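Local atomic coordinates of purine nucleoside phosphorylase (Anopheles gambiae, PDB entry 2P4S), a protein that catalyses the phosphorolysis of inosine, guanosine and their 2'-deoxy forms to the free purine base and a pentose 1-phosphate in purine salvage. Residues I197-Y209 with S295-V307. Sequence-based numbering, arbitrary orientation.
Sequences IATNAAGGANPKY and SMLGVDAIGMSTV. With DIH (7-[[(3R,4R)-3-(hydroxymethyl)-4-oxidanyl-pyrrolidin-1-ium-1-yl]methyl]-3,5-dihydropyrrolo[3,2-d]pyrimidin-4-one), chain F; PO4 (phosphate ion), chain D.
At the active site of this trimeric PNP-family phosphorylase, the contact joins strand 195-204 to the short strand 301-303 in the central mixed sheet, Gly203 pairing antiparallel with Ile302. Gly203 donates through N to Ile302 O (2.8 Å) and accepts at O from Ile302 N; Ala301 CA adds a C-H...O contact to Gly203 O. On the side of Ile302 lies the purine-like base of DIH, with Ile302 CG2 3.9 Å from its C2, and Gly203 N lies 3.4 Å from DIH N7. On the other side the methyls of Ala202 and Ala301 meet. Toward the phosphate the two segments diverge and hold the anion between them: Ala201 N points almost straight (171°) at PO4 O1, while Ser305 OG donates to PO4 O3 (2.7 Å). A water joins Ala201 O, Met304 N and PO4 O3, and Thr306 OG1 donates to Ser305 OG, a second-shell bond that helps to orient the hydroxyl. Arg169 and the backbone N of Ser118 also bond to the phosphate, and the extended Met304 chain brings SD to 3.5 Å from DIH C2'. Beyond the paired strands, Asp300 O takes two N-H groups from one face of its plane, Ala205 N and Asn206 N, the former well above that plane. Here Ala205 CB rests on Ile302 CD1. Asn206 lies beside Asp300, with OD1 closing an Asx turn onto Lys208 N and CB over the centre of the Tyr209 ring; Asp300 OD2 is held by Val276 N. With its CG anti to the backbone N (chi1 -173°), Asn206 turns ND2 toward the Asp300 carboxylate. The resulting bond, 2.7 Å from Asn206 ND2 to Asp300 OD1, meets the oxygen on its anti side and out of the carboxylate plane.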
ATOM      1  N   ILE A 197     -25.506   1.040   8.016  1.00 19.05           N
ATOM      2  CA  ILE A 197     -25.540  -0.138   7.165  1.00 19.27           C
ATOM      3  C   ILE A 197     -24.795   0.105   5.812  1.00 19.64           C
ATOM      4  O   ILE A 197     -25.270   0.861   4.944  1.00 18.67           O
ATOM      5  CB  ILE A 197     -26.971  -0.632   6.905  1.00 18.92           C
ATOM      6  CG1 ILE A 197     -27.695  -0.919   8.240  1.00 20.17           C
ATOM      7  CG2 ILE A 197     -26.953  -1.885   5.995  1.00 18.76           C
ATOM      8  CD1 ILE A 197     -29.173  -1.211   8.070  1.00 18.80           C
ATOM      9  N   ALA A 198     -23.631  -0.538   5.641  1.00 19.05           N
ATOM     10  CA  ALA A 198     -22.863  -0.401   4.382  1.00 18.48           C
ATOM     11  C   ALA A 198     -23.046  -1.663   3.558  1.00 18.52           C
ATOM     12  O   ALA A 198     -22.851  -2.781   4.072  1.00 19.71           O
ATOM     13  CB  ALA A 198     -21.409  -0.130   4.668  1.00 16.82           C
ATOM     14  N   THR A 199     -23.453  -1.512   2.308  1.00 17.47           N
ATOM     15  CA  THR A 199     -23.669  -2.657   1.424  1.00 17.72           C
ATOM     16  C   THR A 199     -22.713  -2.518   0.242  1.00 17.63           C
ATOM     17  O   THR A 199     -22.382  -1.401  -0.172  1.00 18.30           O
ATOM     18  CB  THR A 199     -25.076  -2.715   0.850  1.00 17.93           C
ATOM     19  OG1 THR A 199     -25.225  -1.686  -0.139  1.00 21.38           O
ATOM     20  CG2 THR A 199     -26.170  -2.580   1.919  1.00 19.93           C
ATOM     21  N   ASN A 200     -22.275  -3.627  -0.328  1.00 16.25           N
ATOM     22  CA  ASN A 200     -21.501  -3.507  -1.554  1.00 15.46           C
ATOM     23  C   ASN A 200     -21.716  -4.756  -2.380  1.00 15.42           C
ATOM     24  O   ASN A 200     -22.331  -5.724  -1.882  1.00 15.35           O
ATOM     25  CB  ASN A 200     -20.009  -3.274  -1.229  1.00 14.77           C
ATOM     26  CG  ASN A 200     -19.420  -4.384  -0.399  1.00 15.70           C
ATOM     27  OD1 ASN A 200     -19.432  -5.554  -0.793  1.00 18.89           O
ATOM     28  ND2 ASN A 200     -18.912  -4.038   0.755  1.00 15.40           N
ATOM     29  N   ALA A 201     -21.240  -4.724  -3.630  1.00 14.74           N
ATOM     30  CA  ALA A 201     -20.983  -5.929  -4.402  1.00 14.83           C
ATOM     31  C   ALA A 201     -19.550  -6.450  -4.143  1.00 14.81           C
ATOM     32  O   ALA A 201     -18.647  -5.668  -3.838  1.00 15.72           O
ATOM     33  CB  ALA A 201     -21.182  -5.644  -5.915  1.00 14.80           C
ATOM     34  N   ALA A 202     -19.330  -7.761  -4.278  1.00 13.93           N
ATOM     35  CA  ALA A 202     -17.959  -8.323  -4.171  1.00 14.06           C
ATOM     36  C   ALA A 202     -17.771  -9.585  -5.003  1.00 13.06           C
ATOM     37  O   ALA A 202     -18.758 -10.274  -5.387  1.00 12.01           O
ATOM     38  CB  ALA A 202     -17.547  -8.592  -2.701  1.00 13.14           C
ATOM     39  N   GLY A 203     -16.500  -9.861  -5.289  1.00 12.67           N
ATOM     40  CA  GLY A 203     -16.109 -11.119  -5.930  1.00 13.65           C
ATOM     41  C   GLY A 203     -15.964 -12.143  -4.817  1.00 13.43           C
ATOM     42  O   GLY A 203     -15.391 -11.835  -3.759  1.00 13.27           O
ATOM     43  N   GLY A 204     -16.499 -13.347  -5.037  1.00 14.15           N
ATOM     44  CA  GLY A 204     -16.346 -14.442  -4.050  1.00 14.18           C
ATOM     45  C   GLY A 204     -14.964 -15.072  -4.217  1.00 15.47           C
ATOM     46  O   GLY A 204     -14.702 -15.723  -5.245  1.00 14.72           O
ATOM     47  N   ALA A 205     -14.066 -14.831  -3.254  1.00 14.70           N
ATOM     48  CA  ALA A 205     -12.734 -15.470  -3.265  1.00 17.31           C
ATOM     49  C   ALA A 205     -12.821 -16.839  -2.588  1.00 17.97           C
ATOM     50  O   ALA A 205     -12.047 -17.729  -2.874  1.00 20.56           O
ATOM     51  CB  ALA A 205     -11.662 -14.574  -2.577  1.00 15.72           C
ATOM     52  N   ASN A 206     -13.767 -16.984  -1.677  1.00 18.68           N
ATOM     53  CA  ASN A 206     -14.054 -18.265  -1.044  1.00 18.60           C
ATOM     54  C   ASN A 206     -14.779 -19.196  -2.065  1.00 18.51           C
ATOM     55  O   ASN A 206     -15.876 -18.899  -2.520  1.00 17.65           O
ATOM     56  CB  ASN A 206     -14.868 -18.027   0.231  1.00 17.13           C
ATOM     57  CG  ASN A 206     -15.062 -19.289   1.046  1.00 19.03           C
ATOM     58  OD1 ASN A 206     -15.341 -20.361   0.509  1.00 19.56           O
ATOM     59  ND2 ASN A 206     -14.932 -19.162   2.341  1.00 15.72           N
ATOM     60  N   PRO A 207     -14.138 -20.311  -2.475  1.00 19.99           N
ATOM     61  CA  PRO A 207     -14.802 -21.118  -3.540  1.00 20.41           C
ATOM     62  C   PRO A 207     -16.109 -21.860  -3.160  1.00 21.63           C
ATOM     63  O   PRO A 207     -16.725 -22.462  -4.036  1.00 21.17           O
ATOM     64  CB  PRO A 207     -13.714 -22.111  -3.984  1.00 21.12           C
ATOM     65  CG  PRO A 207     -12.747 -22.200  -2.847  1.00 21.26           C
ATOM     66  CD  PRO A 207     -12.814 -20.849  -2.093  1.00 19.76           C
ATOM     67  N   LYS A 208     -16.538 -21.787  -1.895  1.00 21.40           N
ATOM     68  CA  LYS A 208     -17.806 -22.402  -1.484  1.00 21.80           C
ATOM     69  C   LYS A 208     -18.954 -21.444  -1.630  1.00 21.15           C
ATOM     70  O   LYS A 208     -20.107 -21.882  -1.650  1.00 21.60           O
ATOM     71  CB  LYS A 208     -17.700 -23.028  -0.085  1.00 21.84           C
ATOM     72  CG  LYS A 208     -16.610 -24.122  -0.188  1.00 28.39           C
ATOM     73  CD  LYS A 208     -16.729 -25.265   0.789  1.00 39.78           C
ATOM     74  CE  LYS A 208     -15.871 -25.088   2.061  1.00 41.67           C
ATOM     75  NZ  LYS A 208     -15.817 -26.404   2.811  1.00 43.77           N
ATOM     76  N   TYR A 209     -18.631 -20.153  -1.787  1.00 19.21           N
ATOM     77  CA  TYR A 209     -19.654 -19.132  -2.084  1.00 18.98           C
ATOM     78  C   TYR A 209     -20.254 -19.338  -3.484  1.00 18.92           C
ATOM     79  O   TYR A 209     -19.646 -19.958  -4.346  1.00 19.54           O
ATOM     80  CB  TYR A 209     -19.082 -17.722  -1.956  1.00 16.67           C
ATOM     81  CG  TYR A 209     -18.688 -17.308  -0.567  1.00 17.25           C
ATOM     82  CD1 TYR A 209     -18.665 -18.228   0.510  1.00 16.72           C
ATOM     83  CD2 TYR A 209     -18.304 -15.972  -0.313  1.00 15.89           C
ATOM     84  CE1 TYR A 209     -18.275 -17.818   1.797  1.00 15.14           C
ATOM     85  CE2 TYR A 209     -17.949 -15.563   0.934  1.00 13.58           C
ATOM     86  CZ  TYR A 209     -17.922 -16.478   1.988  1.00 14.34           C
ATOM     87  OH  TYR A 209     -17.535 -16.025   3.212  1.00 14.55           O
ATOM     88  N   SER A 295      -7.018 -15.027  -0.631  1.00 16.79           N
ATOM     89  CA  SER A 295      -7.560 -16.222   0.043  1.00 19.99           C
ATOM     90  C   SER A 295      -6.678 -16.756   1.171  1.00 20.33           C
ATOM     91  O   SER A 295      -7.153 -16.967   2.285  1.00 18.21           O
ATOM     92  CB  SER A 295      -7.726 -17.368  -0.956  1.00 20.21           C
ATOM     93  OG  SER A 295      -8.865 -17.107  -1.684  1.00 26.36           O
ATOM     94  N   MET A 296      -5.389 -16.913   0.860  1.00 21.39           N
ATOM     95  CA  MET A 296      -4.413 -17.446   1.787  1.00 25.13           C
ATOM     96  C   MET A 296      -4.356 -16.603   3.055  1.00 22.53           C
ATOM     97  O   MET A 296      -4.167 -17.123   4.137  1.00 22.94           O
ATOM     98  CB  MET A 296      -3.021 -17.459   1.137  1.00 25.14           C
ATOM     99  CG  MET A 296      -1.914 -18.082   1.995  1.00 29.11           C
ATOM    100  SD  MET A 296      -0.362 -18.292   1.056  1.00 35.97           S
ATOM    101  CE  MET A 296      -0.987 -18.399  -0.664  1.00 32.56           C
ATOM    102  N   LEU A 297      -4.501 -15.300   2.892  1.00 20.54           N
ATOM    103  CA  LEU A 297      -4.460 -14.377   3.980  1.00 19.70           C
ATOM    104  C   LEU A 297      -5.783 -14.304   4.760  1.00 19.08           C
ATOM    105  O   LEU A 297      -5.844 -13.582   5.742  1.00 19.44           O
ATOM    106  CB  LEU A 297      -4.073 -12.989   3.449  1.00 19.76           C
ATOM    107  CG  LEU A 297      -2.605 -13.079   2.982  1.00 19.98           C
ATOM    108  CD1 LEU A 297      -2.145 -11.770   2.482  1.00 17.81           C
ATOM    109  CD2 LEU A 297      -1.694 -13.578   4.125  1.00 21.81           C
ATOM    110  N   GLY A 298      -6.830 -15.006   4.293  1.00 17.90           N
ATOM    111  CA  GLY A 298      -8.125 -15.111   5.009  1.00 16.47           C
ATOM    112  C   GLY A 298      -9.267 -14.278   4.417  1.00 16.17           C
ATOM    113  O   GLY A 298     -10.341 -14.206   5.007  1.00 17.55           O
ATOM    114  N   VAL A 299      -9.085 -13.713   3.221  1.00 15.44           N
ATOM    115  CA  VAL A 299     -10.144 -12.929   2.565  1.00 14.53           C
ATOM    116  C   VAL A 299     -11.170 -13.834   1.877  1.00 14.56           C
ATOM    117  O   VAL A 299     -10.813 -14.693   1.024  1.00 14.20           O
ATOM    118  CB  VAL A 299      -9.525 -11.916   1.537  1.00 15.29           C
ATOM    119  CG1 VAL A 299     -10.605 -11.264   0.627  1.00 12.45           C
ATOM    120  CG2 VAL A 299      -8.636 -10.867   2.262  1.00 14.56           C
ATOM    121  N   ASP A 300     -12.454 -13.609   2.191  1.00 14.10           N
ATOM    122  CA  ASP A 300     -13.532 -14.334   1.493  1.00 14.09           C
ATOM    123  C   ASP A 300     -14.163 -13.579   0.359  1.00 13.79           C
ATOM    124  O   ASP A 300     -14.656 -14.204  -0.563  1.00 13.21           O
ATOM    125  CB  ASP A 300     -14.641 -14.788   2.470  1.00 13.69           C
ATOM    126  CG  ASP A 300     -14.094 -15.692   3.524  1.00 15.27           C
ATOM    127  OD1 ASP A 300     -13.764 -16.881   3.218  1.00 22.39           O
ATOM    128  OD2 ASP A 300     -13.901 -15.205   4.627  1.00 12.90           O
ATOM    129  N   ALA A 301     -14.183 -12.249   0.450  1.00 12.69           N
ATOM    130  CA  ALA A 301     -14.906 -11.412  -0.519  1.00 14.09           C
ATOM    131  C   ALA A 301     -14.033 -10.221  -0.886  1.00 13.55           C
ATOM    132  O   ALA A 301     -13.478  -9.591  -0.020  1.00 13.70           O
ATOM    133  CB  ALA A 301     -16.286 -10.932   0.026  1.00 13.47           C
ATOM    134  N   ILE A 302     -13.891  -9.964  -2.178  1.00 13.74           N
ATOM    135  CA  ILE A 302     -13.009  -8.903  -2.657  1.00 13.98           C
ATOM    136  C   ILE A 302     -13.817  -7.790  -3.308  1.00 13.98           C
ATOM    137  O   ILE A 302     -14.610  -8.045  -4.228  1.00 14.56           O
ATOM    138  CB  ILE A 302     -11.947  -9.410  -3.676  1.00 14.31           C
ATOM    139  CG1 ILE A 302     -11.008 -10.473  -3.036  1.00 14.39           C
ATOM    140  CG2 ILE A 302     -11.105  -8.196  -4.193  1.00 11.80           C
ATOM    141  CD1 ILE A 302     -10.223 -11.411  -4.114  1.00 13.68           C
ATOM    142  N   GLY A 303     -13.603  -6.565  -2.838  1.00 13.62           N
ATOM    143  CA  GLY A 303     -14.341  -5.440  -3.340  1.00 14.16           C
ATOM    144  C   GLY A 303     -13.473  -4.220  -3.486  1.00 15.09           C
ATOM    145  O   GLY A 303     -12.255  -4.346  -3.451  1.00 14.62           O
ATOM    146  N   MET A 304     -14.107  -3.041  -3.626  1.00 15.71           N
ATOM    147  CA  MET A 304     -13.385  -1.769  -3.798  1.00 16.53           C
ATOM    148  C   MET A 304     -13.990  -0.592  -3.020  1.00 17.45           C
ATOM    149  O   MET A 304     -13.870   0.546  -3.463  1.00 18.43           O
ATOM    150  CB  MET A 304     -13.343  -1.384  -5.291  1.00 16.62           C
ATOM    151  CG  MET A 304     -12.723  -2.460  -6.194  1.00 15.14           C
ATOM    152  SD  MET A 304     -12.782  -1.946  -7.884  1.00 17.56           S
ATOM    153  CE  MET A 304     -12.115  -3.370  -8.779  1.00 16.79           C
ATOM    154  N   SER A 305     -14.632  -0.823  -1.867  1.00 17.79           N
ATOM    155  CA  SER A 305     -15.305   0.272  -1.165  1.00 17.77           C
ATOM    156  C   SER A 305     -15.440  -0.047   0.318  1.00 19.07           C
ATOM    157  O   SER A 305     -14.758  -0.970   0.813  1.00 18.87           O
ATOM    158  CB  SER A 305     -16.667   0.521  -1.793  1.00 17.76           C
ATOM    159  OG  SER A 305     -17.562  -0.510  -1.411  1.00 19.34           O
ATOM    160  N   THR A 306     -16.298   0.702   1.043  1.00 18.51           N
ATOM    161  CA  THR A 306     -16.833   0.207   2.361  1.00 18.20           C
ATOM    162  C   THR A 306     -15.913   0.314   3.569  1.00 18.10           C
ATOM    163  O   THR A 306     -16.313   0.872   4.598  1.00 18.73           O
ATOM    164  CB  THR A 306     -17.342  -1.265   2.229  1.00 18.08           C
ATOM    165  OG1 THR A 306     -18.392  -1.268   1.273  1.00 16.12           O
ATOM    166  CG2 THR A 306     -17.881  -1.851   3.558  1.00 17.87           C
ATOM    167  N   VAL A 307     -14.696  -0.206   3.444  1.00 18.07           N
ATOM    168  CA  VAL A 307     -13.783  -0.352   4.612  1.00 18.98           C
ATOM    169  C   VAL A 307     -13.569   1.013   5.326  1.00 18.88           C
ATOM    170  O   VAL A 307     -13.710   1.113   6.532  1.00 19.41           O
ATOM    171  CB  VAL A 307     -12.404  -1.070   4.213  1.00 18.73           C
ATOM    172  CG1 VAL A 307     -11.294  -0.833   5.265  1.00 17.25           C
ATOM    173  CG2 VAL A 307     -12.609  -2.538   4.046  1.00 17.50           C
TER
HETATM  174  O5' DIH F 401     -18.042  -3.852 -11.324  1.00 18.22           O
HETATM  175  C5' DIH F 401     -17.015  -3.050 -10.707  1.00 18.39           C
HETATM  176  C4' DIH F 401     -17.625  -2.452  -9.463  1.00 18.57           C
HETATM  177  C6' DIH F 401     -18.239  -3.540  -8.554  1.00 16.89           C
HETATM  178  C3' DIH F 401     -16.563  -1.739  -8.654  1.00 16.77           C
HETATM  179  O3' DIH F 401     -17.170  -0.613  -8.018  1.00 15.14           O
HETATM  180  C2' DIH F 401     -16.201  -2.742  -7.574  1.00 14.53           C
HETATM  181  N1' DIH F 401     -17.525  -3.362  -7.257  1.00 16.27           N
HETATM  182  C10 DIH F 401     -17.350  -4.529  -6.379  1.00 13.21           C
HETATM  183  C9  DIH F 401     -16.894  -5.835  -6.994  1.00 13.77           C
HETATM  184  C8  DIH F 401     -17.749  -6.832  -7.536  1.00 13.76           C
HETATM  185  N7  DIH F 401     -16.982  -7.872  -7.962  1.00 14.43           N
HETATM  186  C5  DIH F 401     -15.672  -7.600  -7.725  1.00 12.86           C
HETATM  187  C6  DIH F 401     -14.399  -8.353  -7.909  1.00 14.19           C
HETATM  188  O6  DIH F 401     -14.370  -9.536  -8.445  1.00 15.95           O
HETATM  189  N1  DIH F 401     -13.283  -7.717  -7.494  1.00 13.84           N
HETATM  190  C2  DIH F 401     -13.280  -6.468  -6.938  1.00 14.24           C
HETATM  191  N3  DIH F 401     -14.409  -5.774  -6.725  1.00 13.24           N
HETATM  192  C4  DIH F 401     -15.603  -6.337  -7.112  1.00 13.35           C
HETATM  193  P   PO4 D 503     -19.477  -1.249  -4.765  1.00 17.31           P
HETATM  194  O1  PO4 D 503     -20.655  -2.141  -4.539  1.00 17.23           O
HETATM  195  O2  PO4 D 503     -19.936   0.197  -4.576  1.00 17.48           O
HETATM  196  O3  PO4 D 503     -18.363  -1.482  -3.813  1.00 16.91           O
HETATM  197  O4  PO4 D 503     -18.977  -1.498  -6.157  1.00 16.98           O
HETATM  198  O   HOH W   1     -17.006  -3.572  -3.091  1.00 14.52           O
HETATM  199  O   HOH W   2      -9.759 -18.562  -3.752  1.00 23.66           O